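Local coordinates for SusD homolog (Bacteroides thetaiotaomicron, PDB 3EHM), which probably binds mucin O-glycans at the outer membrane of a gut symbiont, as a SusD-like lipoprotein built on tetratricopeptide-repeat helices, at residues 28-32 with 102-106; 119-124 with 173-178; 129-133 with 145-149; 134-138 with 160-164. All coordinates share one frame; numbering follows the deposited sequence.

Contact 1: residues 28-32 with 102-106; sequences RFMNM and PWNEI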
loop_
_atom_site.group_PDB
_atom_site.type_symbol
_atom_site.label_atom_id
_atom_site.label_comp_id
_atom_site.label_asym_id
_atom_site.label_seq_id
_atom_site.Cartn_x
_atom_site.Cartn_y
_atom_site.Cartn_z
ATOM N N ARG A 28 -10.507 5.131 -22.063
ATOM C CA ARG A 28 -10.947 5.422 -20.706
ATOM C C ARG A 28 -10.496 4.349 -19.724
ATOM O O ARG A 28 -10.023 4.657 -18.629
ATOM C CB ARG A 28 -12.469 5.543 -20.679
ATOM C CG ARG A 28 -12.980 6.812 -21.329
ATOM C CD ARG A 28 -14.428 6.664 -21.752
ATOM N NE ARG A 28 -14.997 7.944 -22.156
ATOM C CZ ARG A 28 -15.646 8.143 -23.295
ATOM N NH1 ARG A 28 -15.806 7.141 -24.151
ATOM N NH2 ARG A 28 -16.145 9.340 -23.574
ATOM N N PHE A 29 -10.637 3.087 -20.121
ATOM C CA PHE A 29 -10.245 1.977 -19.261
ATOM C C PHE A 29 -8.734 1.936 -19.029
ATOM O O PHE A 29 -8.277 1.637 -17.925
ATOM C CB PHE A 29 -10.725 0.651 -19.863
ATOM C CG PHE A 29 -10.438 -0.548 -19.004
ATOM C CD1 PHE A 29 -10.756 -0.541 -17.647
ATOM C CD2 PHE A 29 -9.855 -1.686 -19.550
ATOM C CE1 PHE A 29 -10.497 -1.652 -16.848
ATOM C CE2 PHE A 29 -9.591 -2.802 -18.761
ATOM C CZ PHE A 29 -9.912 -2.784 -17.405
HETATM N N MSE A 30 -7.952 2.239 -20.059
HETATM C CA MSE A 30 -6.505 2.223 -19.890
HETATM C C MSE A 30 -6.056 3.378 -19.001
HETATM O O MSE A 30 -5.091 3.250 -18.248
HETATM C CB MSE A 30 -5.799 2.265 -21.249
HETATM C CG MSE A 30 -5.972 0.980 -22.046
HETATM SE SE MSE A 30 -4.648 0.749 -23.438
HETATM C CE MSE A 30 -5.246 2.168 -24.608
ATOM N N ASN A 31 -6.767 4.500 -19.077
ATOM C CA ASN A 31 -6.450 5.657 -18.246
ATOM C C ASN A 31 -6.688 5.241 -16.799
ATOM O O ASN A 31 -5.865 5.510 -15.922
ATOM C CB ASN A 31 -7.355 6.844 -18.606
ATOM C CG ASN A 31 -7.067 8.087 -17.767
ATOM O OD1 ASN A 31 -7.767 9.097 -17.873
ATOM N ND2 ASN A 31 -6.036 8.020 -16.938
HETATM N N MSE A 32 -7.810 4.568 -16.560
HETATM C CA MSE A 32 -8.150 4.103 -15.216
HETATM C C MSE A 32 -7.058 3.224 -14.622
HETATM O O MSE A 32 -6.639 3.420 -13.481
HETATM C CB MSE A 32 -9.461 3.300 -15.224
HETATM C CG MSE A 32 -10.726 4.132 -15.340
HETATM SE SE MSE A 32 -12.296 3.016 -15.045
HETATM C CE MSE A 32 -12.064 2.694 -13.148
ATOM N N PRO A 102 -12.481 9.195 -15.856
ATOM C CA PRO A 102 -12.765 8.158 -16.849
ATOM C C PRO A 102 -13.798 7.127 -16.384
ATOM O O PRO A 102 -14.571 6.606 -17.195
ATOM C CB PRO A 102 -11.388 7.548 -17.110
ATOM C CG PRO A 102 -10.693 7.711 -15.800
ATOM C CD PRO A 102 -11.082 9.113 -15.394
ATOM N N TRP A 103 -13.820 6.820 -15.091
ATOM C CA TRP A 103 -14.797 5.852 -14.602
ATOM C C TRP A 103 -16.209 6.371 -14.819
ATOM O O TRP A 103 -17.087 5.633 -15.262
ATOM C CB TRP A 103 -14.632 5.562 -13.108
ATOM C CG TRP A 103 -15.761 4.701 -12.601
ATOM C CD1 TRP A 103 -15.877 3.343 -12.723
ATOM C CD2 TRP A 103 -16.991 5.156 -12.020
ATOM N NE1 TRP A 103 -17.106 2.928 -12.264
ATOM C CE2 TRP A 103 -17.808 4.019 -11.826
ATOM C CE3 TRP A 103 -17.483 6.414 -11.649
ATOM C CZ2 TRP A 103 -19.094 4.103 -11.277
ATOM C CZ3 TRP A 103 -18.760 6.499 -11.103
ATOM C CH2 TRP A 103 -19.551 5.347 -10.924
ATOM N N ASN A 104 -16.421 7.640 -14.489
ATOM C CA ASN A 104 -17.731 8.258 -14.622
ATOM C C ASN A 104 -18.248 8.234 -16.055
ATOM O O ASN A 104 -19.445 8.056 -16.279
ATOM C CB ASN A 104 -17.691 9.696 -14.104
ATOM C CG ASN A 104 -19.073 10.314 -13.992
ATOM O OD1 ASN A 104 -19.987 9.724 -13.411
ATOM N ND2 ASN A 104 -19.229 11.513 -14.538
ATOM N N GLU A 105 -17.352 8.412 -17.024
ATOM C CA GLU A 105 -17.763 8.387 -18.426
ATOM C C GLU A 105 -18.154 6.967 -18.832
ATOM O O GLU A 105 -19.115 6.770 -19.572
ATOM C CB GLU A 105 -16.641 8.897 -19.330
ATOM C CG GLU A 105 -16.131 10.273 -18.947
ATOM C CD GLU A 105 -15.218 10.874 -20.000
ATOM O OE1 GLU A 105 -14.499 10.107 -20.679
ATOM O OE2 GLU A 105 -15.215 12.117 -20.137
ATOM N N ILE A 106 -17.404 5.982 -18.343
ATOM C CA ILE A 106 -17.692 4.584 -18.646
ATOM C C ILE A 106 -19.052 4.236 -18.048
ATOM O O ILE A 106 -19.883 3.598 -18.691
ATOM C CB ILE A 106 -16.617 3.641 -18.044
ATOM C CG1 ILE A 106 -15.290 3.833 -18.781
ATOM C CG2 ILE A 106 -17.072 2.182 -18.136
ATOM C CD1 ILE A 106 -14.171 2.942 -18.268
#

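Contact 2: residues 119-124 with 173-178; sequences QAILEI and KSVELL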
loop_
_atom_site.group_PDB
_atom_site.type_symbol
_atom_site.label_atom_id
_atom_site.label_comp_id
_atom_site.label_asym_id
_atom_site.label_seq_id
_atom_site.Cartn_x
_atom_site.Cartn_y
_atom_site.Cartn_z
ATOM N N GLN A 119 -22.084 -4.997 -19.740
ATOM C CA GLN A 119 -22.278 -5.080 -18.295
ATOM C C GLN A 119 -20.972 -5.553 -17.664
ATOM O O GLN A 119 -20.580 -5.087 -16.596
ATOM C CB GLN A 119 -23.377 -6.085 -17.953
ATOM C CG GLN A 119 -24.776 -5.668 -18.352
ATOM C CD GLN A 119 -25.791 -6.767 -18.094
ATOM O OE1 GLN A 119 -25.500 -7.752 -17.409
ATOM N NE2 GLN A 119 -26.996 -6.599 -18.632
ATOM N N ALA A 120 -20.315 -6.492 -18.339
ATOM C CA ALA A 120 -19.049 -7.055 -17.880
ATOM C C ALA A 120 -17.964 -5.985 -17.871
ATOM O O ALA A 120 -17.141 -5.925 -16.954
ATOM C CB ALA A 120 -18.635 -8.212 -18.785
ATOM N N ILE A 121 -17.958 -5.150 -18.905
ATOM C CA ILE A 121 -16.982 -4.075 -18.999
ATOM C C ILE A 121 -17.143 -3.146 -17.804
ATOM O O ILE A 121 -16.163 -2.785 -17.157
ATOM C CB ILE A 121 -17.166 -3.267 -20.298
ATOM C CG1 ILE A 121 -16.625 -4.074 -21.482
ATOM C CG2 ILE A 121 -16.466 -1.919 -20.184
ATOM C CD1 ILE A 121 -16.763 -3.376 -22.818
ATOM N N LEU A 122 -18.386 -2.769 -17.512
ATOM C CA LEU A 122 -18.662 -1.882 -16.390
ATOM C C LEU A 122 -18.220 -2.499 -15.068
ATOM O O LEU A 122 -17.625 -1.816 -14.234
ATOM C CB LEU A 122 -20.157 -1.533 -16.328
ATOM C CG LEU A 122 -20.618 -0.719 -15.109
ATOM C CD1 LEU A 122 -19.841 0.581 -15.025
ATOM C CD2 LEU A 122 -22.104 -0.433 -15.211
ATOM N N GLU A 123 -18.498 -3.786 -14.870
ATOM C CA GLU A 123 -18.105 -4.437 -13.622
ATOM C C GLU A 123 -16.587 -4.534 -13.488
ATOM O O GLU A 123 -16.052 -4.442 -12.386
ATOM C CB GLU A 123 -18.741 -5.826 -13.502
ATOM C CG GLU A 123 -20.262 -5.808 -13.310
ATOM C CD GLU A 123 -20.729 -4.788 -12.275
ATOM O OE1 GLU A 123 -20.078 -4.644 -11.216
ATOM O OE2 GLU A 123 -21.762 -4.129 -12.521
ATOM N N ILE A 124 -15.889 -4.720 -14.603
ATOM C CA ILE A 124 -14.432 -4.785 -14.558
ATOM C C ILE A 124 -13.942 -3.382 -14.191
ATOM O O ILE A 124 -13.025 -3.216 -13.388
ATOM C CB ILE A 124 -13.846 -5.227 -15.923
ATOM C CG1 ILE A 124 -14.153 -6.712 -16.144
ATOM C CG2 ILE A 124 -12.329 -4.972 -15.969
ATOM C CD1 ILE A 124 -13.776 -7.227 -17.513
ATOM N N LYS A 173 -21.306 -8.097 -6.217
ATOM C CA LYS A 173 -22.139 -7.899 -7.396
ATOM C C LYS A 173 -21.309 -8.104 -8.659
ATOM O O LYS A 173 -21.753 -8.756 -9.604
ATOM C CB LYS A 173 -22.745 -6.498 -7.406
ATOM C CG LYS A 173 -23.625 -6.241 -8.622
ATOM C CD LYS A 173 -24.191 -4.831 -8.630
ATOM C CE LYS A 173 -25.018 -4.593 -9.889
ATOM N NZ LYS A 173 -25.567 -3.205 -9.941
ATOM N N SER A 174 -20.105 -7.542 -8.677
ATOM C CA SER A 174 -19.216 -7.687 -9.825
ATOM C C SER A 174 -18.894 -9.163 -10.063
ATOM O O SER A 174 -18.954 -9.649 -11.192
ATOM C CB SER A 174 -17.912 -6.913 -9.598
ATOM O OG SER A 174 -18.126 -5.511 -9.620
ATOM N N VAL A 175 -18.550 -9.868 -8.991
ATOM C CA VAL A 175 -18.212 -11.284 -9.072
ATOM C C VAL A 175 -19.388 -12.115 -9.593
ATOM O O VAL A 175 -19.225 -12.955 -10.477
ATOM C CB VAL A 175 -17.779 -11.814 -7.688
ATOM C CG1 VAL A 175 -17.623 -13.329 -7.724
ATOM C CG2 VAL A 175 -16.462 -11.153 -7.278
ATOM N N GLU A 176 -20.572 -11.873 -9.047
ATOM C CA GLU A 176 -21.754 -12.603 -9.477
ATOM C C GLU A 176 -21.966 -12.500 -10.986
ATOM O O GLU A 176 -22.279 -13.486 -11.652
ATOM C CB GLU A 176 -23.000 -12.077 -8.760
ATOM C CG GLU A 176 -24.258 -12.200 -9.611
ATOM C CD GLU A 176 -25.505 -12.477 -8.802
ATOM O OE1 GLU A 176 -25.378 -12.892 -7.628
ATOM O OE2 GLU A 176 -26.619 -12.298 -9.350
ATOM N N LEU A 177 -21.796 -11.300 -11.525
ATOM C CA LEU A 177 -21.996 -11.098 -12.950
ATOM C C LEU A 177 -20.866 -11.670 -13.789
ATOM O O LEU A 177 -21.111 -12.383 -14.758
ATOM C CB LEU A 177 -22.168 -9.609 -13.253
ATOM C CG LEU A 177 -22.486 -9.266 -14.713
ATOM C CD1 LEU A 177 -23.424 -8.072 -14.767
ATOM C CD2 LEU A 177 -21.209 -8.988 -15.475
ATOM N N LEU A 178 -19.628 -11.364 -13.410
ATOM C CA LEU A 178 -18.467 -11.832 -14.154
ATOM C C LEU A 178 -18.314 -13.349 -14.135
ATOM O O LEU A 178 -17.700 -13.930 -15.032
ATOM C CB LEU A 178 -17.201 -11.154 -13.619
ATOM C CG LEU A 178 -17.203 -9.629 -13.807
ATOM C CD1 LEU A 178 -15.972 -9.016 -13.178
ATOM C CD2 LEU A 178 -17.259 -9.303 -15.294
#

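Contact 3: residues 129-133 with 145-149; sequences RNIAW and YNSAG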
loop_
_atom_site.group_PDB
_atom_site.type_symbol
_atom_site.label_atom_id
_atom_site.label_comp_id
_atom_site.label_asym_id
_atom_site.label_seq_id
_atom_site.Cartn_x
_atom_site.Cartn_y
_atom_site.Cartn_z
ATOM N N ARG A 129 -11.920 0.611 -10.212
ATOM C CA ARG A 129 -12.268 1.811 -9.459
ATOM C C ARG A 129 -12.171 1.546 -7.957
ATOM O O ARG A 129 -11.622 2.353 -7.202
ATOM C CB ARG A 129 -13.694 2.258 -9.785
ATOM C CG ARG A 129 -14.074 3.579 -9.130
ATOM C CD ARG A 129 -15.579 3.773 -9.073
ATOM N NE ARG A 129 -16.199 2.895 -8.083
ATOM C CZ ARG A 129 -17.467 2.984 -7.698
ATOM N NH1 ARG A 129 -18.256 3.910 -8.224
ATOM N NH2 ARG A 129 -17.943 2.159 -6.775
ATOM N N ASN A 130 -12.702 0.407 -7.528
ATOM C CA ASN A 130 -12.693 0.053 -6.117
ATOM C C ASN A 130 -11.307 -0.228 -5.547
ATOM O O ASN A 130 -11.062 0.042 -4.376
ATOM C CB ASN A 130 -13.639 -1.123 -5.862
ATOM C CG ASN A 130 -15.091 -0.762 -6.146
ATOM O OD1 ASN A 130 -15.492 0.392 -5.991
ATOM N ND2 ASN A 130 -15.884 -1.746 -6.554
ATOM N N ILE A 131 -10.396 -0.758 -6.356
ATOM C CA ILE A 131 -9.045 -1.004 -5.858
ATOM C C ILE A 131 -8.417 0.359 -5.582
ATOM O O ILE A 131 -7.710 0.548 -4.594
ATOM C CB ILE A 131 -8.168 -1.732 -6.885
ATOM C CG1 ILE A 131 -8.711 -3.135 -7.136
ATOM C CG2 ILE A 131 -6.730 -1.819 -6.367
ATOM C CD1 ILE A 131 -7.988 -3.863 -8.251
ATOM N N ALA A 132 -8.691 1.313 -6.463
ATOM C CA ALA A 132 -8.150 2.658 -6.309
ATOM C C ALA A 132 -8.791 3.391 -5.131
ATOM O O ALA A 132 -8.096 4.009 -4.324
ATOM C CB ALA A 132 -8.358 3.453 -7.591
ATOM N N TRP A 133 -10.112 3.314 -5.021
ATOM C CA TRP A 133 -10.794 4.008 -3.937
ATOM C C TRP A 133 -10.635 3.347 -2.578
ATOM O O TRP A 133 -10.948 3.956 -1.555
ATOM C CB TRP A 133 -12.267 4.223 -4.284
ATOM C CG TRP A 133 -12.442 5.239 -5.377
ATOM C CD1 TRP A 133 -11.450 5.934 -6.021
ATOM C CD2 TRP A 133 -13.676 5.687 -5.946
ATOM N NE1 TRP A 133 -11.995 6.788 -6.949
ATOM C CE2 TRP A 133 -13.359 6.656 -6.926
ATOM C CE3 TRP A 133 -15.021 5.365 -5.721
ATOM C CZ2 TRP A 133 -14.340 7.307 -7.682
ATOM C CZ3 TRP A 133 -15.997 6.014 -6.472
ATOM C CH2 TRP A 133 -15.649 6.974 -7.441
ATOM N N TYR A 145 -18.364 7.831 -2.021
ATOM C CA TYR A 145 -18.443 6.526 -2.662
ATOM C C TYR A 145 -19.785 6.221 -3.317
ATOM O O TYR A 145 -19.860 6.028 -4.529
ATOM C CB TYR A 145 -18.120 5.425 -1.652
ATOM C CG TYR A 145 -18.016 4.061 -2.286
ATOM C CD1 TYR A 145 -16.849 3.659 -2.942
ATOM C CD2 TYR A 145 -19.104 3.189 -2.285
ATOM C CE1 TYR A 145 -16.774 2.423 -3.585
ATOM C CE2 TYR A 145 -19.039 1.956 -2.924
ATOM C CZ TYR A 145 -17.877 1.579 -3.572
ATOM O OH TYR A 145 -17.829 0.360 -4.212
ATOM N N ASN A 146 -20.846 6.168 -2.521
ATOM C CA ASN A 146 -22.165 5.856 -3.061
ATOM C C ASN A 146 -22.749 6.940 -3.961
ATOM O O ASN A 146 -23.568 6.651 -4.834
ATOM C CB ASN A 146 -23.139 5.551 -1.922
ATOM C CG ASN A 146 -22.846 4.223 -1.255
ATOM O OD1 ASN A 146 -22.763 3.188 -1.920
ATOM N ND2 ASN A 146 -22.694 4.241 0.063
ATOM N N SER A 147 -22.327 8.181 -3.754
ATOM C CA SER A 147 -22.827 9.290 -4.559
ATOM C C SER A 147 -22.126 9.364 -5.916
ATOM O O SER A 147 -22.584 10.067 -6.822
ATOM C CB SER A 147 -22.640 10.608 -3.806
ATOM O OG SER A 147 -21.275 10.832 -3.494
ATOM N N ALA A 148 -21.025 8.630 -6.052
ATOM C CA ALA A 148 -20.250 8.620 -7.290
ATOM C C ALA A 148 -21.113 8.307 -8.501
ATOM O O ALA A 148 -21.770 7.264 -8.562
ATOM C CB ALA A 148 -19.116 7.611 -7.192
ATOM N N GLY A 149 -21.100 9.217 -9.468
ATOM C CA GLY A 149 -21.882 9.021 -10.674
ATOM C C GLY A 149 -23.225 9.731 -10.674
ATOM O O GLY A 149 -23.913 9.739 -11.693
HETATM O O HOH W 1 -20.410 3.786 -6.254
#

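Contact 4: residues 134-138 with 160-164; sequences LRATD and QEVVY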
loop_
_atom_site.group_PDB
_atom_site.type_symbol
_atom_site.label_atom_id
_atom_site.label_comp_id
_atom_site.label_asym_id
_atom_site.label_seq_id
_atom_site.Cartn_x
_atom_site.Cartn_y
_atom_site.Cartn_z
ATOM N N LEU A 134 -10.149 2.109 -2.561
ATOM C CA LEU A 134 -9.889 1.433 -1.298
ATOM C C LEU A 134 -8.699 2.196 -0.711
ATOM O O LEU A 134 -8.621 2.422 0.494
ATOM C CB LEU A 134 -9.516 -0.036 -1.519
ATOM C CG LEU A 134 -9.023 -0.785 -0.270
ATOM C CD1 LEU A 134 -10.055 -0.672 0.850
ATOM C CD2 LEU A 134 -8.774 -2.250 -0.615
ATOM N N ARG A 135 -7.777 2.599 -1.582
ATOM C CA ARG A 135 -6.614 3.373 -1.160
ATOM C C ARG A 135 -7.093 4.740 -0.676
ATOM O O ARG A 135 -6.635 5.247 0.349
ATOM C CB ARG A 135 -5.643 3.571 -2.333
ATOM C CG ARG A 135 -4.851 2.328 -2.721
ATOM C CD ARG A 135 -4.408 2.396 -4.178
ATOM N NE ARG A 135 -3.498 3.504 -4.471
ATOM C CZ ARG A 135 -2.196 3.500 -4.199
ATOM N NH1 ARG A 135 -1.639 2.445 -3.616
ATOM N NH2 ARG A 135 -1.445 4.539 -4.539
ATOM N N ALA A 136 -8.015 5.332 -1.429
ATOM C CA ALA A 136 -8.555 6.649 -1.093
ATOM C C ALA A 136 -9.151 6.681 0.311
ATOM O O ALA A 136 -8.796 7.534 1.127
ATOM C CB ALA A 136 -9.610 7.059 -2.117
ATOM N N THR A 137 -10.058 5.758 0.601
ATOM C CA THR A 137 -10.666 5.740 1.924
ATOM C C THR A 137 -9.655 5.371 3.004
ATOM O O THR A 137 -9.706 5.894 4.114
ATOM C CB THR A 137 -11.857 4.771 1.996
ATOM O OG1 THR A 137 -12.398 4.795 3.323
ATOM C CG2 THR A 137 -11.429 3.356 1.648
ATOM N N ASP A 138 -8.725 4.482 2.681
ATOM C CA ASP A 138 -7.719 4.080 3.660
ATOM C C ASP A 138 -6.732 5.200 3.949
ATOM O O ASP A 138 -6.034 5.176 4.962
ATOM C CB ASP A 138 -6.979 2.828 3.188
ATOM C CG ASP A 138 -7.858 1.593 3.222
ATOM O OD1 ASP A 138 -8.926 1.652 3.874
ATOM O OD2 ASP A 138 -7.486 0.566 2.614
ATOM N N GLN A 160 -16.459 6.146 6.644
ATOM C CA GLN A 160 -15.597 5.056 6.203
ATOM C C GLN A 160 -16.254 3.686 6.385
ATOM O O GLN A 160 -16.062 2.784 5.565
ATOM C CB GLN A 160 -14.260 5.104 6.942
ATOM C CG GLN A 160 -13.305 3.992 6.555
ATOM C CD GLN A 160 -11.877 4.297 6.960
ATOM O OE1 GLN A 160 -11.612 4.677 8.101
ATOM N NE2 GLN A 160 -10.948 4.130 6.026
ATOM N N GLU A 161 -17.018 3.521 7.462
ATOM C CA GLU A 161 -17.695 2.251 7.694
ATOM C C GLU A 161 -18.680 1.963 6.561
ATOM O O GLU A 161 -18.801 0.825 6.110
ATOM C CB GLU A 161 -18.450 2.262 9.030
ATOM C CG GLU A 161 -19.477 1.135 9.143
ATOM C CD GLU A 161 -20.069 0.992 10.534
ATOM O OE1 GLU A 161 -20.127 1.996 11.276
ATOM O OE2 GLU A 161 -20.492 -0.130 10.877
ATOM N N VAL A 162 -19.379 2.995 6.100
ATOM C CA VAL A 162 -20.343 2.821 5.018
ATOM C C VAL A 162 -19.628 2.519 3.701
ATOM O O VAL A 162 -20.122 1.744 2.884
ATOM C CB VAL A 162 -21.238 4.071 4.870
ATOM C CG1 VAL A 162 -22.094 3.968 3.613
ATOM C CG2 VAL A 162 -22.141 4.194 6.102
ATOM N N VAL A 163 -18.460 3.124 3.504
ATOM C CA VAL A 163 -17.686 2.888 2.291
ATOM C C VAL A 163 -17.316 1.411 2.241
ATOM O O VAL A 163 -17.469 0.754 1.209
ATOM C CB VAL A 163 -16.388 3.729 2.275
ATOM C CG1 VAL A 163 -15.538 3.354 1.058
ATOM C CG2 VAL A 163 -16.731 5.216 2.246
ATOM N N TYR A 164 -16.838 0.884 3.364
ATOM C CA TYR A 164 -16.458 -0.519 3.424
ATOM C C TYR A 164 -17.646 -1.453 3.207
ATOM O O TYR A 164 -17.565 -2.383 2.408
ATOM C CB TYR A 164 -15.769 -0.835 4.756
ATOM C CG TYR A 164 -14.263 -0.711 4.682
ATOM C CD1 TYR A 164 -13.646 0.531 4.509
ATOM C CD2 TYR A 164 -13.455 -1.844 4.735
ATOM C CE1 TYR A 164 -12.257 0.636 4.383
ATOM C CE2 TYR A 164 -12.072 -1.751 4.614
ATOM C CZ TYR A 164 -11.480 -0.516 4.436
ATOM O OH TYR A 164 -10.114 -0.442 4.316
#

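Contact 1: residues 28-32 with 102-106
Arg28 and Glu105 cross at about a right angle, their guanidinium and carboxylate planes 70° apart, and join in a salt bridge at the partly exposed edge of this helix pair. Arg28 NE gives the bond to Glu105 OE1 at 2.7 Å, nearly straight (170°) and within the guanidinium plane, yet it meets the carboxylate from above its plane. The arginine chain runs extended from CG to NE, which carries the donor across to the far helix, while its NH1 turns back to the carbonyl of Lys24. The remaining contacts are largely apolar. Pro102 CB lies 3.5 Å from Arg28 O, where the CA atoms of the two residues are 5.1 Å apart. Selenomethionine Met32 runs obliquely past three partners: its CG lies 3.6 Å from Pro102 CG, its SE 3.7 Å from Ile106 CD1, and the bend at chi3 brings CE to Trp103 CB at 3.8 Å. SE itself lies at the edge of the indole five-membered ring, a Met-aromatic contact. Trp103 NE1 is held by Asn126 OD1 of helix 116-140; from the same helix Ile124 and Val128 pack on Phe29, and Val128 and Arg129 on Met32. The short helix axes pass 9.1 Å apart at 146°, the near-antiparallel packing of helices 23-36 and 85-110 in the alpha-helical, tetratricopeptide-repeat-like part of the SusD fold.

Contact 2: residues 119-124 with 173-178
Glu123 leaves its helix with CG beside the backbone N (chi1 -68°) and then bends at chi2 (-45°), a fold that brings its carboxylate back over the first turn of 173-178, to Ser174. Ser174 OG donates to Glu123 OE1 at 2.7 Å, which takes the bond on its anti lone pair, the one away from the other oxygen. The same OE1 also accepts from Asn126 ND2, one turn on in helix 116-140, and two donors therefore grip it. The Glu123 side chain sits as a knob among Lys173, Ser174, Leu177 and Leu178. Leu177 splits its branches: CD1 comes 3.4 Å from Gln119 OE1, while CD2 rests 3.8 Å from Ala120 CA. Leu178 packs beside it, its CD2 lying 3.9 Å from Ala120 CB and 4.1 Å from Ile124 CG1, and helix 197-215 closes over it through Val201. The short axes run 9.5 Å apart at 146°. Lys173 NZ stays 4.7 Å from Glu123 OE2, too far for a salt bridge, although its charge may still favour the ionised acid. OE1 of the buried carboxylate is thus met by two neutral donors, Ser174 OG and Asn126 ND2, while the apolar stem of the glutamate is packed by leucine, Leu177 CD2 at its CG and Leu178 CG at its CB.

Contact 3: residues 129-133 with 145-149
Tyr145 and Ala148, the two ends of a type I beta turn, lie against one side of helix 116-140 and join the loop that follows it back to the helical core of the SusD fold. In the first shell, the tyrosine OH lies 2.9 Å from Asn130 OD1, with the Asn130 amide 36° from the ring plane, and 3.1 Å from Arg129 NH2; Asp170 of helix 160-178 is its strongest polar partner. Trp133 meets the turn with its ring edge: CE3 is 3.7 Å from Tyr145 CD1, and CH2 is 3.5 Å from Ala148 CB. Behind these, Arg129 lays its CG over the centre of the Trp133 ring and, bent at chi3 (72°), turns one face of its guanidinium to Trp133 CZ3. Its NH2 donates to Asn130 OD1 at 3.1 Å, within both the carbonyl and guanidinium planes and on a lone pair, so OD1 faces both Arg129 NH2 and the tyrosine OH. Farther out, Trp103 makes a cation-pi contact with Arg129, and Tyr96 stacks on Trp133 while its backbone O accepts from Trp133 NE1. One water completes the link between helix and turn, accepting from Arg129 NH1 at 2.9 Å and donating to Tyr145 O.

Contact 4: residues 134-138 with 160-164
Tyr164 and Asp138 make a polar contact between these two helices, their side chains crossing at about a right angle with ring and carboxylate planes 35° apart. Tyr164 OH donates to Asp138 OD1, modelled at 2.4 Å, too short to be taken at face value, and that oxygen lies in the plane of the ring, at its edge. The group is part of a larger buried network: Asp138 OD2 forms a salt bridge with Arg214, whose NE also bonds to Tyr164 OH, and Trp521 NE1 donates to Asp138 OD1. The nearby arginine charge would tend to keep the aspartate ionised. A second, weak polar link joins Gln160 NE2 to Thr137 OG1 at 3.1 Å, bent to 134°. Gln160 reaches it with an extended chain, CG anti to the backbone N, while its OE1 is taken by Trp520 N and Thr137 OG1 bonds to Gly141 O. The apolar contacts fill in between. Thr137 CB and Val163 CG1 meet tip to tip at 4.1 Å, Thr137 CG2 lies 3.9 Å from Tyr164 CE1, and Leu134 CD1 packs 3.9 Å from Tyr164 CZ. The short axes stand 10.7 Å apart at 161°, a wide antiparallel pairing bridged by long side chains, in which helices 116-140 and 160-178 form a helical hairpin of the SusD-like fold.

Helix 116-140 carries one segment of contacts 2, 3 and 4, and it also packs on contact 1, where Phe29 CZ lies 3.6 Å from Ile124 CG2. Contacts 2 and 4 hold the same pair, helices 116-140 and 160-178, with centres about 20 Å apart, and contact 3 ties the intervening loop to the first of them. All four are mainly buried, but contacts 1 and 2 have more solvent-facing edges: a salt bridge at the edge of contact 1, an exposed lysine within contact 2. Contact 4, nearest the chain centre, adds a buried polar network to its apolar contacts, and contact 3 mixes aromatic edges with a water bridge.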